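Local structure of ZmpA Glycopeptidase (Clostridium perfringens, 6XSX) at residues Leu27-Asn32 with Arg133-Arg138; Gln46-Thr51 with Val119-Asn124; Thr73-Phe78 with Asp88-Leu93. The protein is a metalloprotease that probably cleaves glycosylated proteins, represented here by its M60 peptidase catalytic module, one piece of a much longer multidomain chain. All coordinates share one frame; numbering follows the deposited sequence.

Overall arrangement
Contacts 2 and 3 build the same mixed sheet: contact 3 pairs the outermost strand 88-91 with strand 75-80, and contact 2 pairs strand 117-123, the next neighbour of 75-80, with strand 49-56. Contact 1 lies at the end of a separate four-stranded antiparallel sheet, linked to contact 2 by the Arg30-Asp47 salt bridge and to contact 3 by packing on Pro74. Contact 2 is the buried one, joined by one backbone rung, a threonine hydroxyl, waters and a slid-apart Trp-Tyr pair. Contact 3 is a regular backbone ladder, apolar on one face and more open to solvent along its outer strand. Contact 1, also partly exposed, rests on one backbone bond and aliphatic carbon.

Contact 1 of 3, residues Leu27-Asn32 with Arg133-Arg138; sequences LQSRGN and RKPKIR. With EDO (1,2-ethanediol), chain F.
Leu27 and Pro135 meet at the end of the antiparallel pairing of strands 24-26 and 136-140, at the margin of a four-stranded sheet in the M60 peptidase module. A single direct backbone bond joins the segments: Leu27 N gives its proton to Pro135 O over 2.8 Å, nearly straight at 168°. The return bond of an ordinary antiparallel rung cannot form, because Pro135 has no N-H. Leu27 O instead lies against carbon, 3.3 Å from Pro135 CD and 3.1 Å from Lys134 CB. The lysine chain then runs on alongside the same oxygen, with Lys134 CG 3.5 Å from Leu27 O, before its methylenes pass the backbone of Gln28. Phe25 and Ile137, the neighbouring backbone partners, continue the ladder into the sheet; beyond Leu27 the chain leaves as a loop toward helix 33-39, whose N-cap is Asn32. The Leu27 side chain has CG beside its own backbone N (chi1 -63°) and extends from there, bringing CD1 to a loose 4.4 Å from Ile137 CG2. Pro74 covers both Leu27 and Pro135, and Thr122 touches Leu27 and Ile137, so the apolar side of the contact faces the neighbouring mixed sheet. The loop's polar groups turn to other partners. Arg30 NH1 reaches Gln28 OE1 at 3.1 Å; the oxygen lies in the guanidinium plane, whereas the nitrogen stands 38° above the plane of the amide carbonyl. Arg30 NE makes a salt bridge with Asp47, while Ser29 OG bonds to Gln131. At the far end of 133-138, Arg138 NH1 forms a salt bridge with Glu140, and an ethanediol, probably from the crystallisation liquor, sits at the guanidinium edge, where Arg138 NE makes a weak 3.5 Å bond to its O1.

Contact 2 of 3, residues Gln46-Thr51 with Val119-Asn124; sequences QDWQPT and VLYTSN
Gln49 and Thr122 form the one firm rung here between strands 49-56 and 117-123 of the mixed sheet, an antiparallel hydrogen-bonded pair: Gln49 N to Thr122 O is 2.9 Å, and Thr122 N to Gln49 O is 2.8 Å. With chi1 at 80°, Thr51 OG1 sits between its own backbone N and carbonyl carbon and donates to Leu120 O over 2.7 Å, from well above the carbonyl plane; the same oxygen bonds Tyr53 N, so it links both backbones. Waters fill in beyond the rung: one joins Thr51 N to Leu120 O, another Pro50 O to Thr122 OG1, and a third accepts from Asn124 N and lies 2.8 Å from Asp47 O. Among the apolar contacts, the Trp48 and Tyr121 rings are near parallel (13°) but slid apart, touching at Trp48 CE3 and Tyr121 CD2, 3.5 Å apart. On the Gln49 and Thr122 side, the methyls Thr51 CG2 and Thr122 CG2 meet at 3.7 Å. Asp180 holds the Tyr121 hydroxyl, and Arg239 holds Gln49 OE1. After the rung the bonding thus passes to the Thr51 hydroxyl and a water, each giving Leu120 O a proton, until backbone pairing resumes at Leu120 with Tyr53.

Contact 3 of 3, residues Thr73-Phe78 with Asp88-Leu93; sequences TPKLVF and DVTISL. With EDO (1,2-ethanediol), chain D.
Leu76 and Ile91 pair toward the open end of the beta hairpin of strands 75-80 and 88-91. They are an antiparallel hydrogen-bonded pair, Ile91 N to Leu76 O at 2.7 Å and Leu76 N to Ile91 O at 3.0 Å; Phe78 and Val89 form the next such pair, with the non-hydrogen-bonded pair Val77-Thr90 between. Leu76, Phe78, Val89 and Ile91 share one close-packed face. There Ile91 CD1 reaches Phe78 CB at 4.0 Å, and Val89 CG2 comes to the edge of the phenyl ring. Leu93 brings CB and CD1 over Pro74 O, where the strands give way to loop. At this end Thr73 OG1 donates to Leu93 O over 2.6 Å, and a water accepts from Leu93 N while also reaching Thr73 OG1 and Pro74 O. The solvent side is slacker: Thr90 CG2 is 4.1 Å from Lys75 CB, and Lys75 NZ makes only a weak bond to Ser92 OG. Toward the turn, buried Val77 CG1 meets Asp88 CB diagonally at 3.8 Å, and an ethanediol, probably from the crystallisation liquor and also held by Asn86, gives its O2 proton to Asp88 OD1 at 2.6 Å. Strand 88-91 forms one edge of the mixed sheet; strand 117-123 flanks 75-80 on its far side, while Leu76 packs on strand 60-66, Ile91 on 96-101, and Leu93 on both.

Contact 1 of 3, residues Leu27-Asn32 with Arg133-Arg138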
loop_
_atom_site.group_PDB
_atom_site.type_symbol
_atom_site.label_atom_id
_atom_site.label_comp_id
_atom_site.label_asym_id
_atom_site.label_seq_id
_atom_site.Cartn_x
_atom_site.Cartn_y
_atom_site.Cartn_z
ATOM N N LEU A 27 -14.087 2.266 -27.902
ATOM C CA LEU A 27 -13.746 2.678 -26.547
ATOM C C LEU A 27 -14.992 2.750 -25.666
ATOM O O LEU A 27 -15.978 3.409 -26.004
ATOM C CB LEU A 27 -13.000 4.019 -26.569
ATOM C CG LEU A 27 -11.642 4.041 -27.283
ATOM C CD1 LEU A 27 -10.989 5.411 -27.158
ATOM C CD2 LEU A 27 -10.689 2.978 -26.745
ATOM N N GLN A 28 -14.911 2.066 -24.516
ATOM C CA GLN A 28 -15.913 2.145 -23.471
ATOM C C GLN A 28 -15.953 3.588 -22.974
ATOM O O GLN A 28 -14.927 4.270 -22.984
ATOM C CB GLN A 28 -15.537 1.156 -22.360
ATOM C CG GLN A 28 -16.587 1.008 -21.261
ATOM C CD GLN A 28 -16.084 0.208 -20.078
ATOM O OE1 GLN A 28 -14.944 -0.260 -20.050
ATOM N NE2 GLN A 28 -16.930 0.058 -19.068
ATOM N N SER A 29 -17.149 4.061 -22.600
ATOM C CA SER A 29 -17.305 5.344 -21.926
ATOM C C SER A 29 -17.141 5.120 -20.427
ATOM O O SER A 29 -18.081 4.717 -19.759
ATOM C CB SER A 29 -18.662 5.965 -22.241
ATOM O OG SER A 29 -18.862 6.060 -23.644
ATOM N N ARG A 30 -15.950 5.419 -19.901
ATOM C CA ARG A 30 -15.518 4.847 -18.633
ATOM C C ARG A 30 -15.641 5.847 -17.488
ATOM O O ARG A 30 -15.374 5.500 -16.338
ATOM C CB ARG A 30 -14.089 4.309 -18.757
ATOM C CG ARG A 30 -14.013 2.970 -19.475
ATOM C CD ARG A 30 -12.608 2.408 -19.590
ATOM N NE ARG A 30 -11.902 2.181 -18.338
ATOM C CZ ARG A 30 -11.936 1.061 -17.622
ATOM N NH1 ARG A 30 -12.670 0.032 -18.010
ATOM N NH2 ARG A 30 -11.225 0.972 -16.512
ATOM N N GLY A 31 -16.031 7.086 -17.808
ATOM C CA GLY A 31 -16.255 8.087 -16.779
ATOM C C GLY A 31 -14.951 8.744 -16.341
ATOM O O GLY A 31 -13.868 8.305 -16.722
ATOM N N ASN A 32 -15.069 9.814 -15.550
ATOM C CA ASN A 32 -13.913 10.618 -15.196
ATOM C C ASN A 32 -13.286 10.039 -13.933
ATOM O O ASN A 32 -13.835 10.184 -12.847
ATOM C CB ASN A 32 -14.306 12.076 -14.974
ATOM C CG ASN A 32 -13.096 12.929 -14.673
ATOM O OD1 ASN A 32 -12.210 12.514 -13.934
ATOM N ND2 ASN A 32 -13.036 14.106 -15.270
ATOM N N ARG A 133 -22.867 7.035 -28.354
ATOM C CA ARG A 133 -22.316 5.759 -28.788
ATOM C C ARG A 133 -20.810 5.738 -28.511
ATOM O O ARG A 133 -20.162 6.787 -28.465
ATOM C CB ARG A 133 -22.722 5.423 -30.229
ATOM C CG ARG A 133 -21.954 6.194 -31.292
ATOM C CD ARG A 133 -22.076 5.605 -32.684
ATOM N NE ARG A 133 -21.327 6.421 -33.628
ATOM C CZ ARG A 133 -21.837 7.427 -34.333
ATOM N NH1 ARG A 133 -23.115 7.747 -34.203
ATOM N NH2 ARG A 133 -21.066 8.109 -35.167
ATOM N N LYS A 134 -20.276 4.533 -28.284
ATOM C CA LYS A 134 -18.870 4.378 -27.959
ATOM C C LYS A 134 -18.028 4.917 -29.108
ATOM O O LYS A 134 -18.270 4.591 -30.271
ATOM C CB LYS A 134 -18.521 2.903 -27.753
ATOM C CG LYS A 134 -19.199 2.255 -26.562
ATOM C CD LYS A 134 -18.880 0.789 -26.426
ATOM C CE LYS A 134 -19.963 0.070 -25.648
ATOM N NZ LYS A 134 -19.386 -0.991 -24.795
ATOM N N PRO A 135 -16.991 5.728 -28.813
ATOM C CA PRO A 135 -16.048 6.158 -29.845
ATOM C C PRO A 135 -15.336 4.974 -30.500
ATOM O O PRO A 135 -15.112 3.935 -29.874
ATOM C CB PRO A 135 -15.014 6.999 -29.076
ATOM C CG PRO A 135 -15.715 7.389 -27.794
ATOM C CD PRO A 135 -16.658 6.244 -27.476
ATOM N N LYS A 136 -14.995 5.153 -31.776
ATOM C CA LYS A 136 -14.104 4.253 -32.478
ATOM C C LYS A 136 -12.906 5.078 -32.918
ATOM O O LYS A 136 -13.083 6.206 -33.373
ATOM C CB LYS A 136 -14.778 3.680 -33.728
ATOM C CG LYS A 136 -15.941 2.736 -33.470
ATOM C CD LYS A 136 -16.874 2.648 -34.663
ATOM C CE LYS A 136 -17.907 1.550 -34.528
ATOM N NZ LYS A 136 -17.256 0.232 -34.354
ATOM N N ILE A 137 -11.696 4.529 -32.751
ATOM C CA ILE A 137 -10.532 5.223 -33.271
ATOM C C ILE A 137 -9.625 4.241 -34.004
ATOM O O ILE A 137 -9.648 3.034 -33.744
ATOM C CB ILE A 137 -9.775 6.050 -32.203
ATOM C CG1 ILE A 137 -8.824 5.205 -31.359
ATOM C CG2 ILE A 137 -10.718 6.885 -31.342
ATOM C CD1 ILE A 137 -7.790 6.032 -30.626
ATOM N N ARG A 138 -8.837 4.807 -34.924
ATOM C CA ARG A 138 -7.793 4.090 -35.629
ATOM C C ARG A 138 -6.538 4.954 -35.637
ATOM O O ARG A 138 -6.619 6.163 -35.840
ATOM C CB ARG A 138 -8.255 3.788 -37.056
ATOM C CG ARG A 138 -7.341 2.843 -37.818
ATOM C CD ARG A 138 -8.016 2.347 -39.085
ATOM N NE ARG A 138 -8.532 3.404 -39.947
ATOM C CZ ARG A 138 -7.793 4.118 -40.790
ATOM N NH1 ARG A 138 -6.491 3.900 -40.877
ATOM N NH2 ARG A 138 -8.362 5.046 -41.540
HETATM C C1 EDO F . -12.380 4.196 -37.271
HETATM O O1 EDO F . -11.538 4.115 -38.408
HETATM C C2 EDO F . -12.548 5.592 -36.818
HETATM O O2 EDO F . -13.049 6.406 -37.859
#

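Contact 2 of 3, residues Gln46-Thr51 with Val119-Asn124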
loop_
_atom_site.group_PDB
_atom_site.type_symbol
_atom_site.label_atom_id
_atom_site.label_comp_id
_atom_site.label_asym_id
_atom_site.label_seq_id
_atom_site.Cartn_x
_atom_site.Cartn_y
_atom_site.Cartn_z
ATOM N N GLN A 46 -5.605 7.447 -12.615
ATOM C CA GLN A 46 -5.747 7.525 -14.063
ATOM C C GLN A 46 -6.592 6.343 -14.538
ATOM O O GLN A 46 -6.964 5.472 -13.750
ATOM C CB GLN A 46 -4.378 7.506 -14.750
ATOM C CG GLN A 46 -3.341 8.429 -14.114
ATOM C CD GLN A 46 -3.805 9.866 -14.051
ATOM O OE1 GLN A 46 -3.869 10.475 -12.978
ATOM N NE2 GLN A 46 -4.166 10.413 -15.199
ATOM N N ASP A 47 -6.892 6.319 -15.839
ATOM C CA ASP A 47 -7.663 5.229 -16.408
ATOM C C ASP A 47 -7.165 4.927 -17.819
ATOM O O ASP A 47 -7.968 4.653 -18.713
ATOM C CB ASP A 47 -9.153 5.561 -16.399
ATOM C CG ASP A 47 -10.017 4.345 -16.653
ATOM O OD1 ASP A 47 -9.546 3.215 -16.383
ATOM O OD2 ASP A 47 -11.155 4.537 -17.105
ATOM N N TRP A 48 -5.833 4.958 -17.985
ATOM C CA TRP A 48 -5.180 4.670 -19.249
ATOM C C TRP A 48 -5.554 3.277 -19.758
ATOM O O TRP A 48 -5.490 2.308 -19.003
ATOM C CB TRP A 48 -3.659 4.778 -19.100
ATOM C CG TRP A 48 -3.173 6.124 -18.671
ATOM C CD1 TRP A 48 -3.871 7.298 -18.625
ATOM C CD2 TRP A 48 -1.833 6.437 -18.281
ATOM N NE1 TRP A 48 -3.060 8.315 -18.204
ATOM C CE2 TRP A 48 -1.802 7.818 -17.991
ATOM C CE3 TRP A 48 -0.664 5.686 -18.164
ATOM C CZ2 TRP A 48 -0.642 8.458 -17.560
ATOM C CZ3 TRP A 48 0.479 6.317 -17.731
ATOM C CH2 TRP A 48 0.486 7.683 -17.438
ATOM N N GLN A 49 -5.886 3.201 -21.057
ATOM C CA GLN A 49 -6.281 1.951 -21.703
ATOM C C GLN A 49 -5.355 1.666 -22.882
ATOM O O GLN A 49 -4.864 2.601 -23.518
ATOM C CB GLN A 49 -7.758 1.973 -22.093
ATOM C CG GLN A 49 -8.694 2.217 -20.911
ATOM C CD GLN A 49 -8.569 1.183 -19.816
ATOM O OE1 GLN A 49 -8.424 -0.006 -20.068
ATOM N NE2 GLN A 49 -8.640 1.630 -18.575
ATOM N N PRO A 50 -5.044 0.367 -23.142
ATOM C CA PRO A 50 -4.011 -0.038 -24.100
ATOM C C PRO A 50 -4.294 0.294 -25.561
ATOM O O PRO A 50 -5.449 0.257 -25.992
ATOM C CB PRO A 50 -3.979 -1.574 -23.990
ATOM C CG PRO A 50 -5.332 -1.946 -23.402
ATOM C CD PRO A 50 -5.668 -0.795 -22.475
ATOM N N THR A 51 -3.219 0.628 -26.298
ATOM C CA THR A 51 -3.260 0.705 -27.750
ATOM C C THR A 51 -2.243 -0.254 -28.357
ATOM O O THR A 51 -2.461 -0.744 -29.456
ATOM C CB THR A 51 -3.024 2.121 -28.295
ATOM O OG1 THR A 51 -1.619 2.385 -28.277
ATOM C CG2 THR A 51 -3.802 3.190 -27.553
ATOM N N VAL A 119 4.971 5.431 -25.626
ATOM C CA VAL A 119 3.829 4.625 -26.023
ATOM C C VAL A 119 2.552 5.467 -25.926
ATOM O O VAL A 119 2.545 6.542 -25.319
ATOM C CB VAL A 119 3.729 3.350 -25.160
ATOM C CG1 VAL A 119 4.971 2.475 -25.265
ATOM C CG2 VAL A 119 3.411 3.675 -23.710
ATOM N N LEU A 120 1.474 4.950 -26.540
ATOM C CA LEU A 120 0.171 5.595 -26.551
ATOM C C LEU A 120 -0.805 4.747 -25.749
ATOM O O LEU A 120 -0.850 3.527 -25.916
ATOM C CB LEU A 120 -0.357 5.775 -27.986
ATOM C CG LEU A 120 0.546 6.510 -28.982
ATOM C CD1 LEU A 120 -0.107 6.545 -30.353
ATOM C CD2 LEU A 120 0.861 7.929 -28.525
ATOM N N TYR A 121 -1.570 5.439 -24.892
ATOM C CA TYR A 121 -2.760 4.916 -24.247
ATOM C C TYR A 121 -3.954 5.800 -24.605
ATOM O O TYR A 121 -3.784 6.933 -25.062
ATOM C CB TYR A 121 -2.578 4.907 -22.728
ATOM C CG TYR A 121 -1.278 4.318 -22.229
ATOM C CD1 TYR A 121 -0.976 2.977 -22.418
ATOM C CD2 TYR A 121 -0.352 5.105 -21.557
ATOM C CE1 TYR A 121 0.213 2.431 -21.962
ATOM C CE2 TYR A 121 0.839 4.576 -21.082
ATOM C CZ TYR A 121 1.116 3.233 -21.280
ATOM O OH TYR A 121 2.293 2.715 -20.827
ATOM N N THR A 122 -5.164 5.273 -24.388
ATOM C CA THR A 122 -6.366 6.074 -24.535
ATOM C C THR A 122 -6.898 6.436 -23.154
ATOM O O THR A 122 -6.746 5.681 -22.186
ATOM C CB THR A 122 -7.454 5.376 -25.369
ATOM O OG1 THR A 122 -7.939 4.233 -24.665
ATOM C CG2 THR A 122 -6.966 4.931 -26.730
ATOM N N SER A 123 -7.517 7.616 -23.104
ATOM C CA SER A 123 -8.272 8.080 -21.959
ATOM C C SER A 123 -9.621 8.554 -22.483
ATOM O O SER A 123 -9.660 9.361 -23.417
ATOM C CB SER A 123 -7.537 9.192 -21.268
ATOM O OG SER A 123 -8.352 9.763 -20.261
ATOM N N ASN A 124 -10.706 8.015 -21.912
ATOM C CA ASN A 124 -12.042 8.358 -22.367
ATOM C C ASN A 124 -12.908 8.695 -21.161
ATOM O O ASN A 124 -13.772 7.906 -20.782
ATOM C CB ASN A 124 -12.680 7.246 -23.202
ATOM C CG ASN A 124 -13.913 7.722 -23.941
ATOM O OD1 ASN A 124 -14.008 8.897 -24.291
ATOM N ND2 ASN A 124 -14.864 6.829 -24.158
HETATM O O HOH W 1 -6.915 8.277 -17.631
HETATM O O HOH W 2 -10.173 5.623 -20.143
HETATM O O HOH W 3 -7.892 1.675 -25.640
HETATM O O HOH W 4 -0.522 0.810 -25.185
#

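Contact 3 of 3, residues Thr73-Phe78 with Asp88-Leu93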
loop_
_atom_site.group_PDB
_atom_site.type_symbol
_atom_site.label_atom_id
_atom_site.label_comp_id
_atom_site.label_asym_id
_atom_site.label_seq_id
_atom_site.Cartn_x
_atom_site.Cartn_y
_atom_site.Cartn_z
ATOM N N THR A 73 -15.017 13.822 -27.269
ATOM C CA THR A 73 -14.103 12.899 -27.917
ATOM C C THR A 73 -13.122 12.357 -26.884
ATOM O O THR A 73 -12.759 13.071 -25.945
ATOM C CB THR A 73 -13.308 13.610 -29.015
ATOM O OG1 THR A 73 -12.646 14.746 -28.447
ATOM C CG2 THR A 73 -14.171 14.021 -30.190
ATOM N N PRO A 74 -12.658 11.093 -27.044
ATOM C CA PRO A 74 -11.603 10.538 -26.196
ATOM C C PRO A 74 -10.292 11.272 -26.473
ATOM O O PRO A 74 -10.193 12.054 -27.421
ATOM C CB PRO A 74 -11.480 9.076 -26.658
ATOM C CG PRO A 74 -12.016 9.085 -28.087
ATOM C CD PRO A 74 -13.097 10.144 -28.083
ATOM N N LYS A 75 -9.306 11.005 -25.613
ATOM C CA LYS A 75 -7.986 11.602 -25.688
ATOM C C LYS A 75 -6.947 10.497 -25.882
ATOM O O LYS A 75 -7.171 9.338 -25.512
ATOM C CB LYS A 75 -7.751 12.438 -24.424
ATOM C CG LYS A 75 -8.618 13.694 -24.370
ATOM C CD LYS A 75 -9.140 14.098 -23.006
ATOM C CE LYS A 75 -10.244 15.141 -23.065
ATOM N NZ LYS A 75 -9.999 16.199 -24.082
ATOM N N LEU A 76 -5.824 10.873 -26.497
ATOM C CA LEU A 76 -4.644 10.031 -26.518
ATOM C C LEU A 76 -3.712 10.504 -25.406
ATOM O O LEU A 76 -3.639 11.708 -25.124
ATOM C CB LEU A 76 -3.973 10.216 -27.881
ATOM C CG LEU A 76 -3.478 8.956 -28.580
ATOM C CD1 LEU A 76 -4.601 7.935 -28.729
ATOM C CD2 LEU A 76 -2.911 9.317 -29.949
ATOM N N VAL A 77 -3.038 9.537 -24.765
ATOM C CA VAL A 77 -1.957 9.823 -23.840
ATOM C C VAL A 77 -0.664 9.306 -24.467
ATOM O O VAL A 77 -0.568 8.124 -24.804
ATOM C CB VAL A 77 -2.217 9.213 -22.445
ATOM C CG1 VAL A 77 -1.048 9.444 -21.489
ATOM C CG2 VAL A 77 -3.520 9.735 -21.830
ATOM N N PHE A 78 0.293 10.223 -24.675
ATOM C CA PHE A 78 1.672 9.865 -24.961
ATOM C C PHE A 78 2.416 9.784 -23.631
ATOM O O PHE A 78 2.332 10.705 -22.814
ATOM C CB PHE A 78 2.334 10.880 -25.899
ATOM C CG PHE A 78 3.845 10.805 -25.985
ATOM C CD1 PHE A 78 4.481 9.726 -26.582
ATOM C CD2 PHE A 78 4.639 11.827 -25.478
ATOM C CE1 PHE A 78 5.867 9.655 -26.654
ATOM C CE2 PHE A 78 6.025 11.755 -25.546
ATOM C CZ PHE A 78 6.641 10.672 -26.138
ATOM N N ASP A 88 3.912 11.771 -19.146
ATOM C CA ASP A 88 2.724 11.787 -19.990
ATOM C C ASP A 88 2.421 13.183 -20.535
ATOM O O ASP A 88 2.681 14.195 -19.885
ATOM C CB ASP A 88 1.500 11.247 -19.247
ATOM C CG ASP A 88 1.195 12.023 -17.981
ATOM O OD1 ASP A 88 2.075 12.066 -17.088
ATOM O OD2 ASP A 88 0.096 12.599 -17.905
ATOM N N VAL A 89 1.841 13.209 -21.742
ATOM C CA VAL A 89 1.204 14.389 -22.310
ATOM C C VAL A 89 -0.170 13.939 -22.800
ATOM O O VAL A 89 -0.276 12.923 -23.483
ATOM C CB VAL A 89 1.999 15.001 -23.487
ATOM C CG1 VAL A 89 1.384 16.313 -23.967
ATOM C CG2 VAL A 89 3.479 15.192 -23.189
ATOM N N THR A 90 -1.208 14.704 -22.449
ATOM C CA THR A 90 -2.552 14.457 -22.948
ATOM C C THR A 90 -2.707 15.129 -24.310
ATOM O O THR A 90 -2.379 16.302 -24.446
ATOM C CB THR A 90 -3.591 14.985 -21.956
ATOM O OG1 THR A 90 -3.389 14.211 -20.779
ATOM C CG2 THR A 90 -5.013 14.797 -22.434
ATOM N N ILE A 91 -3.199 14.379 -25.308
ATOM C CA ILE A 91 -3.409 14.921 -26.642
ATOM C C ILE A 91 -4.897 14.876 -26.967
ATOM O O ILE A 91 -5.497 13.806 -27.017
ATOM C CB ILE A 91 -2.554 14.202 -27.709
ATOM C CG1 ILE A 91 -1.061 14.227 -27.358
ATOM C CG2 ILE A 91 -2.802 14.779 -29.100
ATOM C CD1 ILE A 91 -0.261 13.118 -28.017
ATOM N N SER A 92 -5.476 16.063 -27.183
ATOM C CA SER A 92 -6.882 16.176 -27.526
ATOM C C SER A 92 -7.104 15.771 -28.981
ATOM O O SER A 92 -6.209 15.928 -29.813
ATOM C CB SER A 92 -7.412 17.557 -27.225
ATOM O OG SER A 92 -7.804 17.618 -25.859
ATOM N N LEU A 93 -8.301 15.232 -29.254
ATOM C CA LEU A 93 -8.669 14.710 -30.561
ATOM C C LEU A 93 -9.997 15.333 -30.965
ATOM O O LEU A 93 -10.838 15.613 -30.118
ATOM C CB LEU A 93 -8.832 13.185 -30.496
ATOM C CG LEU A 93 -7.579 12.370 -30.181
ATOM C CD1 LEU A 93 -7.928 10.900 -29.977
ATOM C CD2 LEU A 93 -6.534 12.510 -31.282
HETATM C C1 EDO D . -0.938 12.093 -13.652
HETATM O O1 EDO D . -1.337 13.440 -13.556
HETATM C C2 EDO D . -0.112 11.947 -14.860
HETATM O O2 EDO D . 0.919 12.919 -14.905
HETATM O O HOH W 5 -10.129 14.748 -27.161
#